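Local structure of macro domain-containing protein (Thermosipho africanus, 7OMU) at residues 229-234 with 385-390; 233-238 with 257-262. The protein combines a DarT-family region with a macro domain, and holds adenosine-5-diphosphoribose in a pocket of the macro-domain part. The protein carries 1 engineered substitution. All coordinates share one frame; numbering follows the deposited sequence.

Interaction 1: residues 229-234 with 385-390. With APR (adenosine-5-diphosphoribose), chain C.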
ATOM      1  N   LEU A 229      16.060   8.907   0.995  1.00 78.97           N
ATOM      2  CA  LEU A 229      15.707   8.258  -0.286  1.00 77.78           C
ATOM      3  C   LEU A 229      14.885   7.015   0.036  1.00 77.84           C
ATOM      4  O   LEU A 229      15.210   6.343   1.025  1.00 80.29           O
ATOM      5  CB  LEU A 229      16.989   7.885  -1.025  1.00 79.28           C
ATOM      6  CG  LEU A 229      18.003   9.012  -1.200  1.00 81.83           C
ATOM      7  CD1 LEU A 229      19.221   8.499  -1.945  1.00 83.62           C
ATOM      8  CD2 LEU A 229      17.391  10.203  -1.929  1.00 81.91           C
ATOM      9  N   VAL A 230      13.864   6.721  -0.767  1.00 75.88           N
ATOM     10  CA  VAL A 230      12.880   5.645  -0.461  1.00 76.05           C
ATOM     11  C   VAL A 230      12.578   4.859  -1.740  1.00 76.81           C
ATOM     12  O   VAL A 230      12.097   5.482  -2.709  1.00 83.89           O
ATOM     13  CB  VAL A 230      11.604   6.251   0.151  1.00 77.91           C
ATOM     14  CG1 VAL A 230      10.599   5.178   0.528  1.00 78.59           C
ATOM     15  CG2 VAL A 230      11.904   7.146   1.348  1.00 79.01           C
ATOM     16  N   GLU A 231      12.878   3.557  -1.747  1.00 76.42           N
ATOM     17  CA  GLU A 231      12.248   2.571  -2.659  1.00 79.06           C
ATOM     18  C   GLU A 231      10.883   2.220  -2.061  1.00 78.31           C
ATOM     19  O   GLU A 231      10.859   1.631  -0.969  1.00 78.32           O
ATOM     20  CB  GLU A 231      13.089   1.302  -2.804  1.00 84.26           C
ATOM     21  CG  GLU A 231      14.307   1.440  -3.696  1.00 89.83           C
ATOM     22  CD  GLU A 231      15.192   0.197  -3.746  1.00 97.89           C
ATOM     23  OE1 GLU A 231      14.661  -0.919  -3.563  1.00100.13           O
ATOM     24  OE2 GLU A 231      16.419   0.339  -3.962  1.00103.18           O
ATOM     25  N   GLY A 232       9.789   2.590  -2.725  1.00 80.75           N
ATOM     26  CA  GLY A 232       8.430   2.282  -2.245  1.00 81.77           C
ATOM     27  C   GLY A 232       7.349   3.012  -3.022  1.00 82.33           C
ATOM     28  O   GLY A 232       7.650   3.541  -4.115  1.00 82.51           O
ATOM     29  N   ASP A 233       6.136   3.022  -2.460  1.00 83.47           N
ATOM     30  CA  ASP A 233       4.922   3.668  -3.022  1.00 84.45           C
ATOM     31  C   ASP A 233       4.700   5.003  -2.309  1.00 85.79           C
ATOM     32  O   ASP A 233       4.443   4.988  -1.100  1.00 87.30           O
ATOM     33  CB  ASP A 233       3.705   2.758  -2.869  1.00 84.86           C
ATOM     34  CG  ASP A 233       2.545   3.146  -3.764  1.00 85.70           C
ATOM     35  OD1 ASP A 233       2.532   4.296  -4.242  1.00 86.48           O
ATOM     36  OD2 ASP A 233       1.660   2.285  -3.971  1.00 89.00           O
ATOM     37  N   MET A 234       4.811   6.107  -3.046  1.00 88.27           N
ATOM     38  CA  MET A 234       4.664   7.496  -2.537  1.00 87.63           C
ATOM     39  C   MET A 234       3.305   7.662  -1.845  1.00 85.57           C
ATOM     40  O   MET A 234       3.255   8.339  -0.801  1.00 81.11           O
ATOM     41  CB  MET A 234       4.764   8.489  -3.698  1.00 89.56           C
ATOM     42  CG  MET A 234       4.733   9.937  -3.263  1.00 92.37           C
ATOM     43  SD  MET A 234       5.093  11.054  -4.629  1.00 92.37           S
ATOM     44  CE  MET A 234       3.652  10.778  -5.655  1.00 95.52           C
ATOM     45  N   ILE A 385      12.497  11.684  -0.933  1.00 77.05           N
ATOM     46  CA  ILE A 385      12.721  11.569  -2.400  1.00 77.61           C
ATOM     47  C   ILE A 385      12.516  10.097  -2.752  1.00 79.54           C
ATOM     48  O   ILE A 385      13.252   9.242  -2.212  1.00 80.01           O
ATOM     49  CB  ILE A 385      14.112  12.088  -2.806  1.00 78.59           C
ATOM     50  CG1 ILE A 385      14.262  13.578  -2.493  1.00 80.86           C
ATOM     51  CG2 ILE A 385      14.380  11.794  -4.271  1.00 78.92           C
ATOM     52  CD1 ILE A 385      15.626  14.142  -2.818  1.00 82.92           C
ATOM     53  N   TYR A 386      11.526   9.813  -3.599  1.00 80.92           N
ATOM     54  CA  TYR A 386      11.128   8.437  -3.981  1.00 80.64           C
ATOM     55  C   TYR A 386      11.872   8.054  -5.257  1.00 80.68           C
ATOM     56  O   TYR A 386      11.563   8.615  -6.334  1.00 83.01           O
ATOM     57  CB  TYR A 386       9.607   8.327  -4.086  1.00 82.70           C
ATOM     58  CG  TYR A 386       8.973   7.941  -2.776  1.00 85.42           C
ATOM     59  CD1 TYR A 386       8.685   8.890  -1.807  1.00 86.76           C
ATOM     60  CD2 TYR A 386       8.725   6.613  -2.481  1.00 88.30           C
ATOM     61  CE1 TYR A 386       8.134   8.531  -0.588  1.00 88.44           C
ATOM     62  CE2 TYR A 386       8.167   6.236  -1.272  1.00 89.53           C
ATOM     63  CZ  TYR A 386       7.876   7.198  -0.320  1.00 90.00           C
ATOM     64  OH  TYR A 386       7.339   6.812   0.872  1.00 92.17           O
ATOM     65  N   LEU A 387      12.822   7.127  -5.113  1.00 80.06           N
ATOM     66  CA  LEU A 387      13.693   6.637  -6.213  1.00 81.25           C
ATOM     67  C   LEU A 387      12.829   6.017  -7.306  1.00 83.31           C
ATOM     68  O   LEU A 387      11.805   5.393  -7.021  1.00 82.09           O
ATOM     69  CB  LEU A 387      14.691   5.609  -5.672  1.00 81.28           C
ATOM     70  CG  LEU A 387      15.672   6.112  -4.613  1.00 82.91           C
ATOM     71  CD1 LEU A 387      16.573   4.982  -4.136  1.00 81.81           C
ATOM     72  CD2 LEU A 387      16.501   7.278  -5.135  1.00 84.54           C
ATOM     73  N   PRO A 388      13.249   6.148  -8.584  1.00 87.32           N
ATOM     74  CA  PRO A 388      12.509   5.592  -9.712  1.00 90.33           C
ATOM     75  C   PRO A 388      12.559   4.062  -9.666  1.00 94.86           C
ATOM     76  O   PRO A 388      13.627   3.537  -9.395  1.00 93.41           O
ATOM     77  CB  PRO A 388      13.268   6.132 -10.931  1.00 92.91           C
ATOM     78  CG  PRO A 388      14.683   6.310 -10.429  1.00 92.42           C
ATOM     79  CD  PRO A 388      14.507   6.783  -9.002  1.00 90.16           C
ATOM     80  N   LEU A 389      11.427   3.408  -9.945  1.00104.19           N
ATOM     81  CA  LEU A 389      11.190   1.967  -9.649  1.00111.65           C
ATOM     82  C   LEU A 389      11.467   1.101 -10.884  1.00112.65           C
ATOM     83  O   LEU A 389      11.554  -0.130 -10.729  1.00115.34           O
ATOM     84  CB  LEU A 389       9.751   1.799  -9.147  1.00115.36           C
ATOM     85  CG  LEU A 389       9.459   2.448  -7.790  1.00119.08           C
ATOM     86  CD1 LEU A 389       7.962   2.549  -7.535  1.00118.94           C
ATOM     87  CD2 LEU A 389      10.147   1.693  -6.660  1.00118.34           C
ATOM     88  N   GLU A 390      11.650   1.728 -12.046  1.00112.97           N
ATOM     89  CA  GLU A 390      11.763   1.062 -13.370  1.00116.64           C
ATOM     90  C   GLU A 390      13.213   1.166 -13.862  1.00113.62           C
ATOM     91  O   GLU A 390      13.410   1.230 -15.090  1.00115.46           O
ATOM     92  CB  GLU A 390      10.786   1.726 -14.348  1.00124.42           C
ATOM     93  CG  GLU A 390      10.975   3.238 -14.474  1.00131.22           C
ATOM     94  CD  GLU A 390       9.909   3.984 -15.254  1.00137.31           C
ATOM     95  OE1 GLU A 390       9.644   3.592 -16.405  1.00144.21           O
ATOM     96  OE2 GLU A 390       9.349   4.961 -14.708  1.00141.76           O
TER
HETATM   97  N1  APR C 501       6.058   5.841  -5.873  1.00153.55           N
HETATM   98  C2  APR C 501       7.273   6.329  -6.158  1.00156.07           C
HETATM   99  N3  APR C 501       7.826   6.580  -7.344  1.00158.37           N
HETATM  100  C4  APR C 501       6.974   6.269  -8.336  1.00159.74           C
HETATM  101  C5  APR C 501       5.699   5.757  -8.204  1.00157.70           C
HETATM  102  C6  APR C 501       5.225   5.535  -6.896  1.00153.78           C
HETATM  103  N6  APR C 501       4.020   5.046  -6.616  1.00150.93           N
HETATM  104  N7  APR C 501       5.127   5.566  -9.457  1.00156.32           N
HETATM  105  C8  APR C 501       6.047   5.958 -10.308  1.00156.74           C
HETATM  106  N9  APR C 501       7.196   6.393  -9.681  1.00160.31           N
HETATM  107  C1' APR C 501       8.424   6.900 -10.299  1.00162.39           C
HETATM  108  C2' APR C 501       8.727   6.301 -11.671  1.00162.49           C
HETATM  109  O2' APR C 501       9.560   5.167 -11.556  1.00157.04           O
HETATM  110  C3' APR C 501       9.406   7.454 -12.424  1.00165.79           C
HETATM  111  O3' APR C 501      10.796   7.206 -12.584  1.00163.40           O
HETATM  112  O4' APR C 501       8.273   8.284 -10.495  1.00164.77           O
HETATM  113  C4' APR C 501       9.148   8.707 -11.570  1.00170.50           C
HETATM  114  C5' APR C 501       8.530   9.887 -12.288  1.00178.70           C
HETATM  115  O5' APR C 501       7.219   9.528 -12.821  1.00187.30           O
HETATM  116  PA  APR C 501       6.688  10.099 -14.234  1.00191.21           P
HETATM  117  O1A APR C 501       5.206  10.278 -14.167  1.00187.58           O
HETATM  118  O2A APR C 501       7.229   9.260 -15.346  1.00186.58           O
HETATM  119  O3A APR C 501       7.368  11.556 -14.297  1.00190.68           O
HETATM  120  PB  APR C 501       8.150  12.395 -15.425  1.00184.84           P
HETATM  121  O1B APR C 501       9.311  11.581 -15.893  1.00180.74           O
HETATM  122  O2B APR C 501       8.428  13.765 -14.898  1.00186.58           O
HETATM  123  O5D APR C 501       7.046  12.482 -16.595  1.00185.84           O
HETATM  124  C5D APR C 501       6.030  13.525 -16.562  1.00184.61           C
HETATM  125  O4D APR C 501       4.331  12.081 -17.488  1.00183.83           O
HETATM  126  O1D APR C 501       3.369  11.963 -15.397  1.00180.73           O
HETATM  127  C1D APR C 501       3.160  12.349 -16.705  1.00180.63           C
HETATM  128  O2D APR C 501       1.598  14.248 -17.074  1.00168.04           O
HETATM  129  C2D APR C 501       2.927  13.867 -16.774  1.00178.91           C
HETATM  130  O3D APR C 501       3.391  14.351 -19.133  1.00183.48           O
HETATM  131  C3D APR C 501       3.928  14.361 -17.817  1.00181.32           C
HETATM  132  C4D APR C 501       5.044  13.318 -17.689  1.00183.42           C
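Val230 and Tyr386 lie side by side as a parallel bridge pair in the mixed sheet of the macro domain fold, where strand 227-231 runs beside strand 383-386. Val230 N donates to Ile385 O at 3.0 Å. Leu387 N donates to Val230 O, also at 3.0 Å. Tyr386 carries much of the packing. Its CB lies 3.7 Å from C2 of adenosine-5-diphosphoribose. CG is near the same C2 and near Val230 O. CD2 meets Gly232 O at the ring edge, 3.6 Å away. CE2 and CZ lie against Val230 CG1, which is anti to the backbone N (chi1 -178°). CE1 is near Met234 CA. OH at the tip passes Val230 CG1 and is hydrogen-bonded to Gln384 OE1. Two CH-pi contacts sandwich the ring. Val230 CB is 3.8 Å from the Tyr386 ring centroid, offset toward the rim. Met234 CA is 3.9 Å from that centroid, over the centre of the opposite face. On the other side of the sheet, Leu229 CD2 packs on Ile385 CB, and Ile385 also touches helix 365-376. Beyond the strands, both segments turn into loops that hold the ligand. Met234 N gives a fairly straight bond to adenine N1 (3.1 Å, 162°). Adenine N6 donates to Asp233 OD1 at 2.9 Å. Leu389 CD1 lies near both Gly232 O and adenine C4. At the adenosine ribose, O2' accepts a bond from Leu389 N and donates one to Glu390 OE2.

Interaction 2: residues 233-238 with 257-262. With APR (adenosine-5-diphosphoribose), chain C.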
ATOM      1  N   ASP A 233       6.136   3.022  -2.460  1.00 83.47           N
ATOM      2  CA  ASP A 233       4.922   3.668  -3.022  1.00 84.45           C
ATOM      3  C   ASP A 233       4.700   5.003  -2.309  1.00 85.79           C
ATOM      4  O   ASP A 233       4.443   4.988  -1.100  1.00 87.30           O
ATOM      5  CB  ASP A 233       3.705   2.758  -2.869  1.00 84.86           C
ATOM      6  CG  ASP A 233       2.545   3.146  -3.764  1.00 85.70           C
ATOM      7  OD1 ASP A 233       2.532   4.296  -4.242  1.00 86.48           O
ATOM      8  OD2 ASP A 233       1.660   2.285  -3.971  1.00 89.00           O
ATOM      9  N   MET A 234       4.811   6.107  -3.046  1.00 88.27           N
ATOM     10  CA  MET A 234       4.664   7.496  -2.537  1.00 87.63           C
ATOM     11  C   MET A 234       3.305   7.662  -1.845  1.00 85.57           C
ATOM     12  O   MET A 234       3.255   8.339  -0.801  1.00 81.11           O
ATOM     13  CB  MET A 234       4.764   8.489  -3.698  1.00 89.56           C
ATOM     14  CG  MET A 234       4.733   9.937  -3.263  1.00 92.37           C
ATOM     15  SD  MET A 234       5.093  11.054  -4.629  1.00 92.37           S
ATOM     16  CE  MET A 234       3.652  10.778  -5.655  1.00 95.52           C
ATOM     17  N   PHE A 235       2.246   7.067  -2.404  1.00 84.97           N
ATOM     18  CA  PHE A 235       0.837   7.312  -1.999  1.00 87.30           C
ATOM     19  C   PHE A 235       0.540   6.599  -0.674  1.00 88.11           C
ATOM     20  O   PHE A 235      -0.431   6.985   0.011  1.00 88.46           O
ATOM     21  CB  PHE A 235      -0.110   6.924  -3.134  1.00 86.26           C
ATOM     22  CG  PHE A 235       0.155   7.684  -4.408  1.00 86.07           C
ATOM     23  CD1 PHE A 235      -0.149   9.032  -4.500  1.00 90.04           C
ATOM     24  CD2 PHE A 235       0.746   7.066  -5.497  1.00 85.44           C
ATOM     25  CE1 PHE A 235       0.117   9.743  -5.663  1.00 90.51           C
ATOM     26  CE2 PHE A 235       1.001   7.774  -6.662  1.00 88.14           C
ATOM     27  CZ  PHE A 235       0.687   9.111  -6.743  1.00 89.96           C
ATOM     28  N   PHE A 236       1.366   5.614  -0.311  1.00 87.64           N
ATOM     29  CA  PHE A 236       1.301   4.893   0.989  1.00 88.13           C
ATOM     30  C   PHE A 236       2.374   5.430   1.945  1.00 89.97           C
ATOM     31  O   PHE A 236       2.424   4.957   3.094  1.00 92.56           O
ATOM     32  CB  PHE A 236       1.410   3.380   0.781  1.00 87.09           C
ATOM     33  CG  PHE A 236       0.149   2.753   0.242  1.00 86.27           C
ATOM     34  CD1 PHE A 236      -0.985   2.672   1.030  1.00 87.97           C
ATOM     35  CD2 PHE A 236       0.089   2.265  -1.052  1.00 85.95           C
ATOM     36  CE1 PHE A 236      -2.151   2.109   0.536  1.00 89.03           C
ATOM     37  CE2 PHE A 236      -1.076   1.701  -1.546  1.00 87.19           C
ATOM     38  CZ  PHE A 236      -2.194   1.629  -0.751  1.00 88.83           C
ATOM     39  N   SER A 237       3.203   6.386   1.509  1.00 92.36           N
ATOM     40  CA  SER A 237       3.961   7.276   2.431  1.00 92.91           C
ATOM     41  C   SER A 237       2.919   8.012   3.266  1.00 95.55           C
ATOM     42  O   SER A 237       1.771   8.132   2.790  1.00101.22           O
ATOM     43  CB  SER A 237       4.876   8.248   1.717  1.00 91.09           C
ATOM     44  OG  SER A 237       4.252   9.505   1.511  1.00 87.30           O
ATOM     45  N   ARG A 238       3.288   8.477   4.453  1.00 96.58           N
ATOM     46  CA  ARG A 238       2.352   9.253   5.300  1.00101.07           C
ATOM     47  C   ARG A 238       2.825  10.712   5.338  1.00 98.72           C
ATOM     48  O   ARG A 238       2.496  11.422   6.315  1.00100.65           O
ATOM     49  CB  ARG A 238       2.204   8.556   6.655  1.00106.13           C
ATOM     50  CG  ARG A 238       1.529   7.196   6.550  1.00108.37           C
ATOM     51  CD  ARG A 238       0.846   6.772   7.837  1.00113.38           C
ATOM     52  NE  ARG A 238      -0.239   7.667   8.230  1.00115.02           N
ATOM     53  CZ  ARG A 238      -1.466   7.676   7.708  1.00116.07           C
ATOM     54  NH1 ARG A 238      -1.800   6.842   6.736  1.00116.69           N
ATOM     55  NH2 ARG A 238      -2.361   8.538   8.160  1.00117.37           N
ATOM     56  N   ALA A 257       1.390  10.111 -13.115  1.00110.36           N
ATOM     57  CA  ALA A 257       0.223  10.994 -13.374  1.00107.75           C
ATOM     58  C   ALA A 257      -1.011  10.145 -13.701  1.00102.21           C
ATOM     59  O   ALA A 257      -2.098  10.457 -13.181  1.00103.33           O
ATOM     60  CB  ALA A 257       0.519  11.966 -14.492  1.00108.38           C
ATOM     61  N   SER A 258      -0.845   9.102 -14.516  1.00 96.56           N
ATOM     62  CA  SER A 258      -1.913   8.138 -14.883  1.00 91.89           C
ATOM     63  C   SER A 258      -2.565   7.581 -13.616  1.00 88.44           C
ATOM     64  O   SER A 258      -3.801   7.611 -13.531  1.00 90.24           O
ATOM     65  CB  SER A 258      -1.378   7.033 -15.741  1.00 92.44           C
ATOM     66  OG  SER A 258      -2.425   6.189 -16.180  1.00 94.08           O
ATOM     67  N   ARG A 259      -1.768   7.088 -12.668  1.00 84.16           N
ATOM     68  CA  ARG A 259      -2.287   6.513 -11.399  1.00 83.02           C
ATOM     69  C   ARG A 259      -3.073   7.578 -10.633  1.00 85.19           C
ATOM     70  O   ARG A 259      -4.121   7.231 -10.056  1.00 86.63           O
ATOM     71  CB  ARG A 259      -1.160   5.998 -10.505  1.00 80.01           C
ATOM     72  CG  ARG A 259      -1.591   5.824  -9.061  1.00 77.50           C
ATOM     73  CD  ARG A 259      -0.764   4.785  -8.352  1.00 76.81           C
ATOM     74  NE  ARG A 259      -1.225   4.633  -6.985  1.00 75.08           N
ATOM     75  CZ  ARG A 259      -0.624   3.885  -6.073  1.00 75.41           C
ATOM     76  NH1 ARG A 259       0.468   3.206  -6.390  1.00 75.88           N
ATOM     77  NH2 ARG A 259      -1.123   3.815  -4.848  1.00 76.19           N
ATOM     78  N   VAL A 260      -2.561   8.811 -10.606  1.00 84.24           N
ATOM     79  CA  VAL A 260      -3.192   9.968  -9.903  1.00 83.91           C
ATOM     80  C   VAL A 260      -4.575  10.213 -10.513  1.00 83.43           C
ATOM     81  O   VAL A 260      -5.510  10.482  -9.748  1.00 85.73           O
ATOM     82  CB  VAL A 260      -2.311  11.229  -9.971  1.00 84.22           C
ATOM     83  CG1 VAL A 260      -3.045  12.452  -9.434  1.00 86.53           C
ATOM     84  CG2 VAL A 260      -0.997  11.029  -9.230  1.00 83.40           C
ATOM     85  N   LYS A 261      -4.688  10.100 -11.836  1.00 83.45           N
ATOM     86  CA  LYS A 261      -5.945  10.348 -12.590  1.00 85.63           C
ATOM     87  C   LYS A 261      -7.006   9.324 -12.177  1.00 87.23           C
ATOM     88  O   LYS A 261      -8.193   9.693 -12.128  1.00 92.27           O
ATOM     89  CB  LYS A 261      -5.700  10.290 -14.100  1.00 85.79           C
ATOM     90  CG  LYS A 261      -6.856  10.798 -14.945  1.00 88.44           C
ATOM     91  CD  LYS A 261      -6.485  11.044 -16.387  1.00 92.12           C
ATOM     92  CE  LYS A 261      -6.290   9.767 -17.174  1.00 94.57           C
ATOM     93  NZ  LYS A 261      -5.742  10.043 -18.523  1.00 99.59           N
ATOM     94  N   TYR A 262      -6.609   8.083 -11.893  1.00 86.91           N
ATOM     95  CA  TYR A 262      -7.557   6.977 -11.600  1.00 87.74           C
ATOM     96  C   TYR A 262      -7.867   6.970 -10.103  1.00 85.53           C
ATOM     97  O   TYR A 262      -9.056   6.865  -9.756  1.00 86.12           O
ATOM     98  CB  TYR A 262      -7.034   5.652 -12.166  1.00 87.79           C
ATOM     99  CG  TYR A 262      -7.109   5.615 -13.672  1.00 89.77           C
ATOM    100  CD1 TYR A 262      -8.329   5.603 -14.329  1.00 90.00           C
ATOM    101  CD2 TYR A 262      -5.963   5.664 -14.445  1.00 91.15           C
ATOM    102  CE1 TYR A 262      -8.409   5.612 -15.710  1.00 91.38           C
ATOM    103  CE2 TYR A 262      -6.023   5.680 -15.828  1.00 93.21           C
ATOM    104  CZ  TYR A 262      -7.250   5.654 -16.466  1.00 94.26           C
ATOM    105  OH  TYR A 262      -7.294   5.674 -17.834  1.00 97.81           O
TER
HETATM  106  N1  APR C 501       6.058   5.841  -5.873  1.00153.55           N
HETATM  107  C2  APR C 501       7.273   6.329  -6.158  1.00156.07           C
HETATM  108  N3  APR C 501       7.826   6.580  -7.344  1.00158.37           N
HETATM  109  C4  APR C 501       6.974   6.269  -8.336  1.00159.74           C
HETATM  110  C5  APR C 501       5.699   5.757  -8.204  1.00157.70           C
HETATM  111  C6  APR C 501       5.225   5.535  -6.896  1.00153.78           C
HETATM  112  N6  APR C 501       4.020   5.046  -6.616  1.00150.93           N
HETATM  113  N7  APR C 501       5.127   5.566  -9.457  1.00156.32           N
HETATM  114  C8  APR C 501       6.047   5.958 -10.308  1.00156.74           C
HETATM  115  N9  APR C 501       7.196   6.393  -9.681  1.00160.31           N
HETATM  116  C1' APR C 501       8.424   6.900 -10.299  1.00162.39           C
HETATM  117  C2' APR C 501       8.727   6.301 -11.671  1.00162.49           C
HETATM  118  O2' APR C 501       9.560   5.167 -11.556  1.00157.04           O
HETATM  119  C3' APR C 501       9.406   7.454 -12.424  1.00165.79           C
HETATM  120  O3' APR C 501      10.796   7.206 -12.584  1.00163.40           O
HETATM  121  O4' APR C 501       8.273   8.284 -10.495  1.00164.77           O
HETATM  122  C4' APR C 501       9.148   8.707 -11.570  1.00170.50           C
HETATM  123  C5' APR C 501       8.530   9.887 -12.288  1.00178.70           C
HETATM  124  O5' APR C 501       7.219   9.528 -12.821  1.00187.30           O
HETATM  125  PA  APR C 501       6.688  10.099 -14.234  1.00191.21           P
HETATM  126  O1A APR C 501       5.206  10.278 -14.167  1.00187.58           O
HETATM  127  O2A APR C 501       7.229   9.260 -15.346  1.00186.58           O
HETATM  128  O3A APR C 501       7.368  11.556 -14.297  1.00190.68           O
HETATM  129  PB  APR C 501       8.150  12.395 -15.425  1.00184.84           P
HETATM  130  O1B APR C 501       9.311  11.581 -15.893  1.00180.74           O
HETATM  131  O2B APR C 501       8.428  13.765 -14.898  1.00186.58           O
HETATM  132  O5D APR C 501       7.046  12.482 -16.595  1.00185.84           O
HETATM  133  C5D APR C 501       6.030  13.525 -16.562  1.00184.61           C
HETATM  134  O4D APR C 501       4.331  12.081 -17.488  1.00183.83           O
HETATM  135  O1D APR C 501       3.369  11.963 -15.397  1.00180.73           O
HETATM  136  C1D APR C 501       3.160  12.349 -16.705  1.00180.63           C
HETATM  137  O2D APR C 501       1.598  14.248 -17.074  1.00168.04           O
HETATM  138  C2D APR C 501       2.927  13.867 -16.774  1.00178.91           C
HETATM  139  O3D APR C 501       3.391  14.351 -19.133  1.00183.48           O
HETATM  140  C3D APR C 501       3.928  14.361 -17.817  1.00181.32           C
HETATM  141  C4D APR C 501       5.044  13.318 -17.689  1.00183.42           C
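The Arg259 guanidinium is met in two ways: Asp233 at its edge, Phe235 CD2 over one face. Asp233 and Arg259 approach tip to tip, with carboxylate and guanidinium planes 79° apart. Arg259 NH1 forms the main bond of the salt bridge, reaching Asp233 OD2 on its syn side at 2.8 Å. NH2 adds a weak bond to the same OD2 at 3.3 Å. CG of Arg259 is anti to the backbone N (chi1 162°), and the chain stays extended from CG to NE, which carries the group across from helix 256-263. NE has a further partner in Gln263 OE1. Phe235 and Arg259 run alongside each other with their ends pointing opposite ways. Phe235 CD2 sits 3.4 Å above the guanidinium plane of Arg259, over its centre, but the two planes are tilted by 38°. At the far end of the ring, Phe235 CZ touches Val260 CG2 at 3.6 Å, and the two side chains are roughly perpendicular. Phe236 CE2 approaches Arg259 NH2 near the guanidinium edge, at 3.9 Å. The Phe236 ring also stacks with Phe215. The loop is folded tightly: Phe236 N donates to Asp233 O in a type I turn, and Phe235 N makes a weak Asx-turn bond to Asp233 OD1. Arg259 binds chiefly OD2 of Asp233, although NH1 also comes near OD1, the oxygen on the ligand side. Arg259 probably helps to position the carboxylate. An aspartate at the adenine amino group is a familiar feature of the macro domain pocket.

In the fold
Interaction 1 takes in the end of strand 227-231 and the loop after it, and interaction 2 continues along that loop; they share Asp233 and Met234. Both are largely buried, but interaction 1 reaches the surface at exposed Leu389, while no residue touching in interaction 2 is exposed. Interaction 1 joins neighbouring strands and their loop ends, with backbone bonds and apolar packing. Interaction 2 joins the loop to helix 256-263, with a salt bridge and aromatic packing; it buries less surface. They meet where the Tyr386 hydroxyl packs against Ser237. Interaction 2 also lies nearer the DarT-family part: Arg259 touches Tyr156 and Phe236 touches Arg90. Both contribute residues to the adenine end of the ligand pocket.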